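Long-range contacts in TRAP dicarboxylate transporter, DctP subunit (Sulfurospirillum deleyianum, PDB 4OVS), which probably captures dicarboxylates in the periplasm for a TRAP transporter and holds succinate in this crystal: residues A[145-150]-A[231-236]; A[88-93]-A[169-174]; A[36-41]-A[211-216]; A[106-111]-A[307-312]. One frame throughout, in Å; residues are numbered along the deposited sequence.

Contact 1: residues A[145-150]-A[231-236]; sequences AGFKHL and HGYLGY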
# COMPACT_ATOMS: atom_id res chain seq x y z
N ALA A 145 1.05 -5.79 0.84
CA ALA A 145 0.39 -5.80 -0.46
C ALA A 145 1.29 -6.52 -1.43
O ALA A 145 1.02 -7.64 -1.76
CB ALA A 145 0.02 -4.36 -0.98
N GLY A 146 2.36 -5.85 -1.88
CA GLY A 146 3.36 -6.47 -2.69
C GLY A 146 4.25 -5.43 -3.34
O GLY A 146 4.09 -4.24 -3.15
N PHE A 147 5.20 -5.92 -4.12
CA PHE A 147 6.04 -5.05 -4.91
C PHE A 147 5.25 -4.45 -6.07
O PHE A 147 4.29 -5.03 -6.55
CB PHE A 147 7.26 -5.83 -5.41
CG PHE A 147 8.26 -6.11 -4.34
CD1 PHE A 147 9.26 -5.18 -4.04
CD2 PHE A 147 8.19 -7.27 -3.62
CE1 PHE A 147 10.16 -5.44 -3.06
CE2 PHE A 147 9.09 -7.51 -2.63
CZ PHE A 147 10.09 -6.60 -2.36
N LYS A 148 5.70 -3.28 -6.52
CA LYS A 148 4.96 -2.43 -7.42
C LYS A 148 5.47 -2.59 -8.86
O LYS A 148 6.65 -2.89 -9.07
CB LYS A 148 5.12 -0.97 -7.01
CG LYS A 148 4.46 -0.59 -5.69
CD LYS A 148 4.54 0.92 -5.46
CE LYS A 148 6.00 1.38 -5.41
NZ LYS A 148 6.15 2.74 -4.87
N HIS A 149 4.58 -2.35 -9.84
CA HIS A 149 4.92 -2.53 -11.26
C HIS A 149 4.43 -1.37 -12.09
O HIS A 149 3.36 -0.84 -11.84
CB HIS A 149 4.25 -3.79 -11.78
CG HIS A 149 4.55 -4.99 -10.96
ND1 HIS A 149 5.80 -5.56 -10.93
CD2 HIS A 149 3.79 -5.69 -10.08
CE1 HIS A 149 5.80 -6.56 -10.07
NE2 HIS A 149 4.59 -6.67 -9.55
N LEU A 150 5.23 -0.98 -13.08
CA LEU A 150 4.90 0.13 -13.91
C LEU A 150 3.99 -0.28 -15.08
O LEU A 150 4.25 -1.30 -15.74
CB LEU A 150 6.18 0.73 -14.48
CG LEU A 150 7.16 1.48 -13.60
CD1 LEU A 150 8.39 1.85 -14.41
CD2 LEU A 150 6.51 2.72 -13.05
N HIS A 231 9.90 -2.34 -8.67
CA HIS A 231 10.89 -1.31 -8.44
C HIS A 231 10.73 -0.66 -7.07
O HIS A 231 11.63 0.01 -6.60
CB HIS A 231 10.78 -0.29 -9.55
CG HIS A 231 9.46 0.39 -9.57
ND1 HIS A 231 8.37 -0.11 -10.25
CD2 HIS A 231 9.03 1.48 -8.91
CE1 HIS A 231 7.33 0.68 -10.05
NE2 HIS A 231 7.70 1.65 -9.23
N GLY A 232 9.58 -0.84 -6.42
CA GLY A 232 9.38 -0.36 -5.05
C GLY A 232 8.33 -1.21 -4.34
O GLY A 232 7.71 -2.07 -4.97
N TYR A 233 8.11 -0.97 -3.04
CA TYR A 233 7.23 -1.85 -2.25
C TYR A 233 6.03 -1.06 -1.71
O TYR A 233 6.15 0.11 -1.44
CB TYR A 233 8.01 -2.54 -1.09
CG TYR A 233 7.07 -3.34 -0.23
CD1 TYR A 233 6.65 -4.61 -0.62
CD2 TYR A 233 6.52 -2.80 0.92
CE1 TYR A 233 5.70 -5.33 0.14
CE2 TYR A 233 5.60 -3.53 1.71
CZ TYR A 233 5.20 -4.80 1.29
OH TYR A 233 4.24 -5.49 2.02
N LEU A 234 4.89 -1.72 -1.56
CA LEU A 234 3.70 -1.12 -1.01
C LEU A 234 3.13 -2.06 0.06
O LEU A 234 2.89 -3.25 -0.19
CB LEU A 234 2.67 -0.87 -2.11
CG LEU A 234 1.54 0.15 -1.85
CD1 LEU A 234 0.87 0.55 -3.18
CD2 LEU A 234 0.46 -0.43 -0.94
N GLY A 235 2.99 -1.50 1.26
CA GLY A 235 2.43 -2.19 2.42
C GLY A 235 1.65 -1.22 3.30
O GLY A 235 1.66 -0.03 3.05
N TYR A 236 1.04 -1.75 4.37
CA TYR A 236 0.11 -1.01 5.19
C TYR A 236 0.46 -1.08 6.70
O TYR A 236 1.07 -2.04 7.16
CB TYR A 236 -1.27 -1.62 5.01
CG TYR A 236 -1.68 -1.91 3.58
CD1 TYR A 236 -2.09 -0.88 2.74
CD2 TYR A 236 -1.69 -3.22 3.06
CE1 TYR A 236 -2.48 -1.10 1.43
CE2 TYR A 236 -2.11 -3.46 1.73
CZ TYR A 236 -2.52 -2.39 0.94
OH TYR A 236 -2.89 -2.53 -0.37
O HOH W 1 5.29 2.61 -2.28
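L234 O accepts from two successive residues of the facing strand, G146 N at 3.1 Å and A145 N at 3.3 Å, both lying in its carbonyl plane, which makes a classic beta bulge. L234 N returns a bond to G146 O at 3.1 Å, and K148 N gives one of 2.8 Å to G232 O. The last link, H231 N to K148 O, is weak. The chain of K148 crosses L234 at about a right angle; its bend at chi3 (-60°) lays CE against the backbone of G232. A water 2.7 Å from K148 NZ joins that amine to Y233 O, and E208 completes it with a salt bridge. E208 and S229 each hold one ring nitrogen of H231, whose CE1 rests 3.6 Å from L150 CG. On one face of the sheet Y233 turns a ring edge to the face of F147, with planes at 74°, while its hydroxyl bonds to D144. A145 CB touches Y236 CE2 at 3.6 Å, and the Y236 hydroxyl binds succinate. Bulged antiparallel strands in a central mixed sheet, with a succinate-binding tyrosine, Y236, just past the bulge, suit the type 2 periplasmic binding protein fold.

Contact 2: residues A[88-93]-A[169-174]; sequences MPSFSK and RIMSSH. With SIN (succinic acid), chain C.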
# COMPACT_ATOMS: atom_id res chain seq x y z
N MSE A 88 -6.37 1.06 7.45
CA MSE A 88 -5.14 0.35 7.08
C MSE A 88 -4.38 1.01 5.93
O MSE A 88 -4.19 0.42 4.87
CB MSE A 88 -5.45 -1.08 6.75
CG MSE A 88 -6.12 -1.87 7.82
SE MSE A 88 -8.07 -1.82 7.60
CE MSE A 88 -8.52 -3.21 8.85
N PRO A 89 -3.97 2.26 6.13
CA PRO A 89 -3.39 3.10 5.08
C PRO A 89 -2.06 2.61 4.61
O PRO A 89 -1.33 2.03 5.39
CB PRO A 89 -3.22 4.46 5.77
CG PRO A 89 -4.18 4.41 6.88
CD PRO A 89 -4.19 3.02 7.36
N SER A 90 -1.72 2.80 3.33
CA SER A 90 -0.38 2.44 2.87
C SER A 90 0.66 3.40 3.49
O SER A 90 0.32 4.49 3.94
CB SER A 90 -0.27 2.48 1.37
OG SER A 90 -0.29 3.81 0.92
N PHE A 91 1.93 2.99 3.51
CA PHE A 91 2.98 3.77 4.14
C PHE A 91 3.01 5.21 3.61
O PHE A 91 3.21 6.17 4.34
CB PHE A 91 4.35 3.08 3.92
CG PHE A 91 4.42 1.64 4.45
CD1 PHE A 91 3.70 1.27 5.56
CD2 PHE A 91 5.17 0.68 3.80
CE1 PHE A 91 3.73 -0.03 6.01
CE2 PHE A 91 5.19 -0.62 4.23
CZ PHE A 91 4.49 -0.97 5.35
N SER A 92 2.86 5.35 2.31
CA SER A 92 2.89 6.69 1.68
C SER A 92 1.88 7.65 2.29
O SER A 92 2.08 8.86 2.32
CB SER A 92 2.56 6.61 0.18
OG SER A 92 3.55 5.91 -0.57
N LYS A 93 0.76 7.10 2.76
CA LYS A 93 -0.34 7.88 3.25
C LYS A 93 0.02 8.54 4.60
O LYS A 93 -0.62 9.49 4.99
CB LYS A 93 -1.58 7.00 3.40
CG LYS A 93 -1.99 6.25 2.14
CD LYS A 93 -2.65 7.12 1.09
CE LYS A 93 -2.52 6.52 -0.32
NZ LYS A 93 -3.34 5.32 -0.56
N ARG A 169 0.26 8.83 -12.26
CA ARG A 169 -0.34 8.96 -10.94
C ARG A 169 0.63 8.45 -9.87
O ARG A 169 1.29 7.43 -10.06
CB ARG A 169 -1.64 8.16 -10.86
CG ARG A 169 -2.44 8.35 -9.57
CD ARG A 169 -2.12 7.24 -8.60
NE ARG A 169 -2.67 7.45 -7.27
CZ ARG A 169 -2.76 6.48 -6.35
NH1 ARG A 169 -2.36 5.25 -6.66
NH2 ARG A 169 -3.25 6.75 -5.12
N ILE A 170 0.71 9.15 -8.74
CA ILE A 170 1.39 8.63 -7.54
C ILE A 170 0.54 8.85 -6.30
O ILE A 170 -0.34 9.70 -6.28
CB ILE A 170 2.70 9.35 -7.27
CG1 ILE A 170 2.47 10.86 -7.22
CG2 ILE A 170 3.71 9.01 -8.32
CD1 ILE A 170 3.70 11.63 -6.70
N MSE A 171 0.83 8.09 -5.26
CA MSE A 171 0.37 8.42 -3.93
C MSE A 171 1.16 9.63 -3.41
O MSE A 171 2.20 9.99 -4.00
CB MSE A 171 0.58 7.24 -3.01
CG MSE A 171 -0.17 5.95 -3.41
SE MSE A 171 0.47 4.39 -2.31
CE MSE A 171 2.26 4.20 -3.05
N SER A 172 0.69 10.22 -2.32
CA SER A 172 1.21 11.51 -1.88
C SER A 172 2.47 11.35 -1.07
O SER A 172 2.43 11.29 0.14
CB SER A 172 0.22 12.26 -1.01
OG SER A 172 0.71 13.57 -0.73
N SER A 173 3.60 11.33 -1.76
CA SER A 173 4.86 11.06 -1.12
C SER A 173 5.98 11.73 -1.87
O SER A 173 6.12 11.53 -3.08
CB SER A 173 5.12 9.56 -1.14
OG SER A 173 6.47 9.29 -0.78
N HIS A 174 6.80 12.51 -1.18
CA HIS A 174 7.90 13.21 -1.84
C HIS A 174 8.89 12.22 -2.43
O HIS A 174 9.50 12.50 -3.45
CB HIS A 174 8.60 14.19 -0.89
CG HIS A 174 7.69 15.26 -0.40
ND1 HIS A 174 7.60 15.61 0.93
CD2 HIS A 174 6.81 16.07 -1.05
CE1 HIS A 174 6.72 16.59 1.08
NE2 HIS A 174 6.23 16.88 -0.11
C1 SIN C . -2.61 3.30 -3.61
O1 SIN C . -2.99 4.45 -3.26
O2 SIN C . -2.07 3.05 -4.71
C2 SIN C . -2.72 2.17 -2.61
C3 SIN C . -4.16 1.83 -2.28
C4 SIN C . -4.07 0.74 -1.24
O3 SIN C . -4.41 0.94 -0.04
O4 SIN C . -3.60 -0.36 -1.60
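Van der Waals contact comes chiefly from the selenomethionine M171, whose selenoether end lies against two serines of the facing loop. Its SE sits 3.4 Å from S90 OG, and its bend at chi3 (-70°) brings CE to 3.3 Å from S92 OG. S173 CB adds to the packing on S92, and the hydroxyls of S92 and S173 both bond to D105. K93 crosses M171 at about a right angle, its CE 3.9 Å from M171 CG. Together the loop after strand 86-87 and the end of strand 167-170 form one wall of the succinate site of this solute-binding fold. Charged hydrogen bonds meet on one carboxylate of the ligand. R169 grips it with two prongs, NH1 to O2 and NH2 to O1, each 3.0 Å long with an N-H...acceptor angle of 166°, so the carboxylate carbon lies in the guanidinium plane at its edge. A leucine in place of R169 would probably leave this carboxylate without its forked partner and L190 O without the donor NE. K93 NZ takes O1 from another direction at 2.9 Å and also pairs with D72. Over one face of the guanidinium stands the backbone N of M171, 4.0 Å above the plane.

Contact 3: residues A[36-41]-A[211-216]; sequences PNTPKG and LSNFYT. With SIN (succinic acid), chain C.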
# COMPACT_ATOMS: atom_id res chain seq x y z
N PRO A 36 -12.65 -5.67 -1.78
CA PRO A 36 -12.66 -6.77 -0.79
C PRO A 36 -11.99 -8.03 -1.28
O PRO A 36 -11.68 -8.92 -0.49
CB PRO A 36 -14.16 -7.08 -0.63
CG PRO A 36 -14.88 -5.88 -1.21
CD PRO A 36 -13.99 -5.25 -2.21
N ASN A 37 -11.75 -8.13 -2.58
CA ASN A 37 -11.12 -9.33 -3.15
C ASN A 37 -9.60 -9.38 -3.03
O ASN A 37 -8.99 -10.32 -3.50
CB ASN A 37 -11.50 -9.42 -4.64
CG ASN A 37 -12.99 -9.62 -4.85
OD1 ASN A 37 -13.59 -10.45 -4.18
ND2 ASN A 37 -13.59 -8.84 -5.76
N THR A 38 -8.98 -8.35 -2.44
CA THR A 38 -7.54 -8.31 -2.26
C THR A 38 -7.21 -8.99 -0.92
O THR A 38 -8.08 -9.12 -0.06
CB THR A 38 -7.00 -6.88 -2.22
OG1 THR A 38 -7.68 -6.12 -1.19
CG2 THR A 38 -7.14 -6.13 -3.55
N PRO A 39 -5.95 -9.37 -0.70
CA PRO A 39 -5.53 -9.78 0.66
C PRO A 39 -5.91 -8.78 1.79
O PRO A 39 -6.43 -9.18 2.81
CB PRO A 39 -4.02 -9.88 0.53
CG PRO A 39 -3.85 -10.31 -0.93
CD PRO A 39 -4.87 -9.54 -1.69
N LYS A 40 -5.68 -7.50 1.58
CA LYS A 40 -6.06 -6.44 2.53
C LYS A 40 -7.55 -6.39 2.80
O LYS A 40 -7.98 -6.19 3.90
CB LYS A 40 -5.61 -5.10 1.99
CG LYS A 40 -6.11 -3.96 2.75
CD LYS A 40 -5.50 -2.63 2.25
CE LYS A 40 -6.25 -1.42 2.74
NZ LYS A 40 -5.56 -0.18 2.35
N GLY A 41 -8.34 -6.54 1.76
CA GLY A 41 -9.77 -6.56 1.92
C GLY A 41 -10.27 -7.80 2.63
O GLY A 41 -11.21 -7.72 3.45
N LEU A 211 0.25 -6.10 -8.07
CA LEU A 211 -0.64 -6.83 -8.99
C LEU A 211 -2.03 -6.95 -8.43
O LEU A 211 -3.02 -6.99 -9.17
CB LEU A 211 -0.08 -8.24 -9.31
CG LEU A 211 1.21 -8.25 -10.12
CD1 LEU A 211 1.57 -9.68 -10.55
CD2 LEU A 211 1.09 -7.34 -11.34
N SER A 212 -2.12 -6.94 -7.10
CA SER A 212 -3.39 -7.05 -6.40
C SER A 212 -4.35 -5.91 -6.79
O SER A 212 -5.47 -6.12 -7.24
CB SER A 212 -3.09 -7.00 -4.88
OG SER A 212 -2.47 -5.74 -4.51
N ASN A 213 -3.88 -4.68 -6.65
CA ASN A 213 -4.69 -3.53 -7.03
C ASN A 213 -4.86 -3.39 -8.56
O ASN A 213 -5.93 -2.99 -9.03
CB ASN A 213 -4.08 -2.26 -6.47
CG ASN A 213 -4.24 -2.16 -4.97
OD1 ASN A 213 -5.11 -2.80 -4.35
ND2 ASN A 213 -3.44 -1.31 -4.37
N PHE A 214 -3.82 -3.72 -9.30
CA PHE A 214 -3.84 -3.61 -10.76
C PHE A 214 -5.02 -4.38 -11.35
O PHE A 214 -5.70 -3.86 -12.20
CB PHE A 214 -2.52 -4.11 -11.34
CG PHE A 214 -2.33 -3.82 -12.79
CD1 PHE A 214 -2.04 -2.54 -13.22
CD2 PHE A 214 -2.41 -4.84 -13.72
CE1 PHE A 214 -1.88 -2.26 -14.59
CE2 PHE A 214 -2.25 -4.58 -15.10
CZ PHE A 214 -1.97 -3.29 -15.52
N TYR A 215 -5.28 -5.59 -10.88
CA TYR A 215 -6.36 -6.39 -11.47
C TYR A 215 -7.73 -6.15 -10.84
O TYR A 215 -8.71 -5.98 -11.53
CB TYR A 215 -6.00 -7.88 -11.44
CG TYR A 215 -7.02 -8.79 -12.07
CD1 TYR A 215 -6.99 -9.05 -13.42
CD2 TYR A 215 -8.00 -9.39 -11.32
CE1 TYR A 215 -7.94 -9.88 -14.03
CE2 TYR A 215 -8.95 -10.23 -11.90
CZ TYR A 215 -8.90 -10.47 -13.25
OH TYR A 215 -9.82 -11.30 -13.83
N THR A 216 -7.79 -6.14 -9.52
CA THR A 216 -9.04 -5.96 -8.80
C THR A 216 -9.72 -4.62 -9.03
O THR A 216 -10.94 -4.55 -8.92
CB THR A 216 -8.91 -6.16 -7.30
OG1 THR A 216 -8.01 -5.19 -6.75
CG2 THR A 216 -8.41 -7.59 -7.01
C1 SIN C . -2.61 3.30 -3.61
O1 SIN C . -2.99 4.45 -3.26
O2 SIN C . -2.07 3.05 -4.71
C2 SIN C . -2.72 2.17 -2.61
C3 SIN C . -4.16 1.83 -2.28
C4 SIN C . -4.07 0.74 -1.24
O3 SIN C . -4.41 0.94 -0.04
O4 SIN C . -3.60 -0.36 -1.60
O HOH W 2 -12.26 -6.59 -7.94
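S212 O is held twice by T216, the residue against which T38 packs: the hydroxyl OG1 of T216 bonds to it at 2.7 Å and the backbone N of T216 at 3.3 Å, the two donors reaching it from opposite faces of its carbonyl plane. The hydroxyl bond ties the T216 side chain back onto its own helix and fixes the surface presented to T38. Onto it comes the methyl of T38, whose CG2 lies 3.4 Å from T216 OG1 and 4.0 Å from N213 OD1, the two threonine side chains crossing at about a right angle. T38 splits its branches between two tasks: CG2 faces the other segment, while OG1, between the backbone N and the carbonyl carbon (chi1 55°), accepts from G41 N at 3.1 Å as the N-cap of helix 39-54 and also bonds to S35 O. A valine in place of T38 is likely to leave G41 N without its cap and S35 O without its hydroxyl partner. A water bonded to T216 O at 2.6 Å reaches N37 ND2 only weakly. Deeper in, the segments share one carboxylate of succinate: the extended chain of K40 brings NZ to O3 at 2.9 Å, and N213 ND2 gives a straight bond (164°) to O4. P39 and S212 both touch D274 of helix 253-289, while L211 and F214 lean on H149 and S151 of strand 137-152; the start of helix 39-54 thus meets helix 211-216, which rests on strand 137-152, with helix 253-289 touching both.

Contact 4: residues A[106-111]-A[307-312]; sequences LPFIFR and KAMEAI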
# COMPACT_ATOMS: atom_id res chain seq x y z
N LEU A 106 11.21 4.04 -0.72
CA LEU A 106 12.41 4.24 -1.53
C LEU A 106 12.55 3.13 -2.56
O LEU A 106 12.32 1.97 -2.27
CB LEU A 106 13.65 4.27 -0.66
CG LEU A 106 13.80 5.50 0.22
CD1 LEU A 106 14.88 5.24 1.29
CD2 LEU A 106 14.12 6.74 -0.64
N PRO A 107 12.89 3.49 -3.80
CA PRO A 107 12.94 2.46 -4.83
C PRO A 107 14.04 1.42 -4.60
O PRO A 107 15.18 1.76 -4.35
CB PRO A 107 13.16 3.25 -6.12
CG PRO A 107 13.57 4.62 -5.70
CD PRO A 107 12.97 4.85 -4.34
N PHE A 108 13.66 0.15 -4.65
CA PHE A 108 14.59 -0.96 -4.48
C PHE A 108 15.19 -1.11 -3.08
O PHE A 108 16.19 -1.80 -2.93
CB PHE A 108 15.71 -0.91 -5.50
CG PHE A 108 15.23 -1.09 -6.91
CD1 PHE A 108 15.00 -2.36 -7.41
CD2 PHE A 108 14.98 -0.00 -7.71
CE1 PHE A 108 14.54 -2.55 -8.70
CE2 PHE A 108 14.51 -0.18 -9.02
CZ PHE A 108 14.29 -1.46 -9.51
N ILE A 109 14.57 -0.52 -2.07
CA ILE A 109 15.10 -0.62 -0.70
C ILE A 109 14.95 -2.06 -0.14
O ILE A 109 15.81 -2.55 0.59
CB ILE A 109 14.47 0.45 0.25
CG1 ILE A 109 15.17 0.45 1.62
CG2 ILE A 109 13.01 0.21 0.47
CD1 ILE A 109 16.19 1.53 1.80
N PHE A 110 13.87 -2.75 -0.50
CA PHE A 110 13.64 -4.11 0.01
C PHE A 110 14.04 -5.14 -1.07
O PHE A 110 13.53 -5.07 -2.20
CB PHE A 110 12.16 -4.33 0.39
CG PHE A 110 11.69 -3.50 1.58
CD1 PHE A 110 12.16 -3.74 2.87
CD2 PHE A 110 10.78 -2.49 1.41
CE1 PHE A 110 11.73 -2.97 3.96
CE2 PHE A 110 10.35 -1.71 2.49
CZ PHE A 110 10.84 -1.95 3.77
N ARG A 111 14.90 -6.10 -0.71
CA ARG A 111 15.44 -7.09 -1.64
C ARG A 111 14.44 -8.16 -1.96
O ARG A 111 14.50 -8.74 -3.04
CB ARG A 111 16.63 -7.82 -1.03
CG ARG A 111 17.77 -6.96 -0.65
CD ARG A 111 18.97 -7.81 -0.30
NE ARG A 111 18.75 -8.68 0.86
CZ ARG A 111 18.78 -8.28 2.13
NH1 ARG A 111 18.97 -6.99 2.44
NH2 ARG A 111 18.60 -9.15 3.11
N LYS A 307 20.03 1.91 -10.90
CA LYS A 307 20.96 3.02 -10.89
C LYS A 307 20.20 4.35 -10.92
O LYS A 307 20.47 5.26 -10.12
CB LYS A 307 21.91 2.96 -12.08
CG LYS A 307 22.89 4.14 -12.06
CD LYS A 307 23.88 4.11 -13.20
CE LYS A 307 24.90 5.24 -13.06
NZ LYS A 307 25.94 5.21 -14.13
N ALA A 308 19.25 4.47 -11.82
CA ALA A 308 18.61 5.75 -12.04
C ALA A 308 17.76 6.14 -10.85
O ALA A 308 17.66 7.32 -10.51
CB ALA A 308 17.74 5.69 -13.29
N MSE A 309 17.12 5.15 -10.24
CA MSE A 309 16.13 5.42 -9.22
C MSE A 309 16.73 5.55 -7.82
O MSE A 309 16.19 6.28 -6.98
CB MSE A 309 15.02 4.36 -9.28
CG MSE A 309 14.09 4.54 -10.48
SE MSE A 309 12.48 3.41 -10.28
CE MSE A 309 11.11 4.54 -11.17
N GLU A 310 17.81 4.85 -7.55
CA GLU A 310 18.46 4.98 -6.25
C GLU A 310 19.18 6.31 -6.11
O GLU A 310 19.46 6.76 -4.99
CB GLU A 310 19.43 3.84 -6.01
CG GLU A 310 18.68 2.55 -5.73
CD GLU A 310 19.51 1.32 -6.02
OE1 GLU A 310 20.72 1.49 -6.32
OE2 GLU A 310 18.93 0.20 -5.98
N ALA A 311 19.46 6.95 -7.23
CA ALA A 311 20.18 8.22 -7.20
C ALA A 311 19.46 9.26 -6.36
O ALA A 311 20.04 10.26 -5.98
CB ALA A 311 20.40 8.75 -8.64
N ILE A 312 18.19 9.01 -6.05
CA ILE A 312 17.40 9.96 -5.30
C ILE A 312 17.63 9.89 -3.77
O ILE A 312 17.18 10.78 -3.03
CB ILE A 312 15.90 9.76 -5.59
CG1 ILE A 312 15.36 8.54 -4.85
CG2 ILE A 312 15.63 9.62 -7.12
CD1 ILE A 312 13.85 8.38 -4.97
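P107 and F108, the two central residues of a type II beta turn running from L106 to I109, set their side chains against M309, E310 and I312 of segment 307-312, at the end region of helix 299-310. F108 has the positive phi (67°) expected of the third residue in such a turn, and the I109 N to L106 O bond that closes it is weak. P107 and I312 reach toward each other tip to tip, I312 CD1 lying 3.7 Å from P107 CD. The same proline meets M309 with its CB, 3.8 Å from M309 CB. F108 and E310 instead cross at about a right angle: the glutamate chain, extended beyond CG, brings OE2 to 3.4 Å from F108 CB, with ring and carboxylate planes 85° apart. The selenium of M309 comes obliquely to the F108 ring, 4.3 Å from CE2, and W305 and H231 also touch the F108 side chain. Q179 of helix 174-181 borders P107, M309 and I312, touching both sides of the contact. The carbonyl of P107 bonds to the hydroxyl of Y313, and P107 CG stands 3.4 Å from M309 O.

How the contacts relate
From the N terminus, 36-41 opens the loop that contact 3 closes at 211-216, and contact 2 (88-93 with 169-174) lies wholly within it. Before contact 2 closes, 106-111 starts the longest loop, completed by contact 4 at 307-312, near the C-terminal helices; contact 1 (145-150 with 231-236) falls wholly inside that span. Contacts 1 and 2 cross along the chain, as do 1 and 3, 2 and 4, and 3 and 4. Contact 1 is the hub in space: it touches all three others, G235 O probably bonding to F91 N. Contacts 2 and 3 flank the same succinate, and K40 NZ probably bonds to M88 O. Contact 4 ties the loop before helix 113-120 to helix 299-310, its centre about 25 Å from that of contact 3.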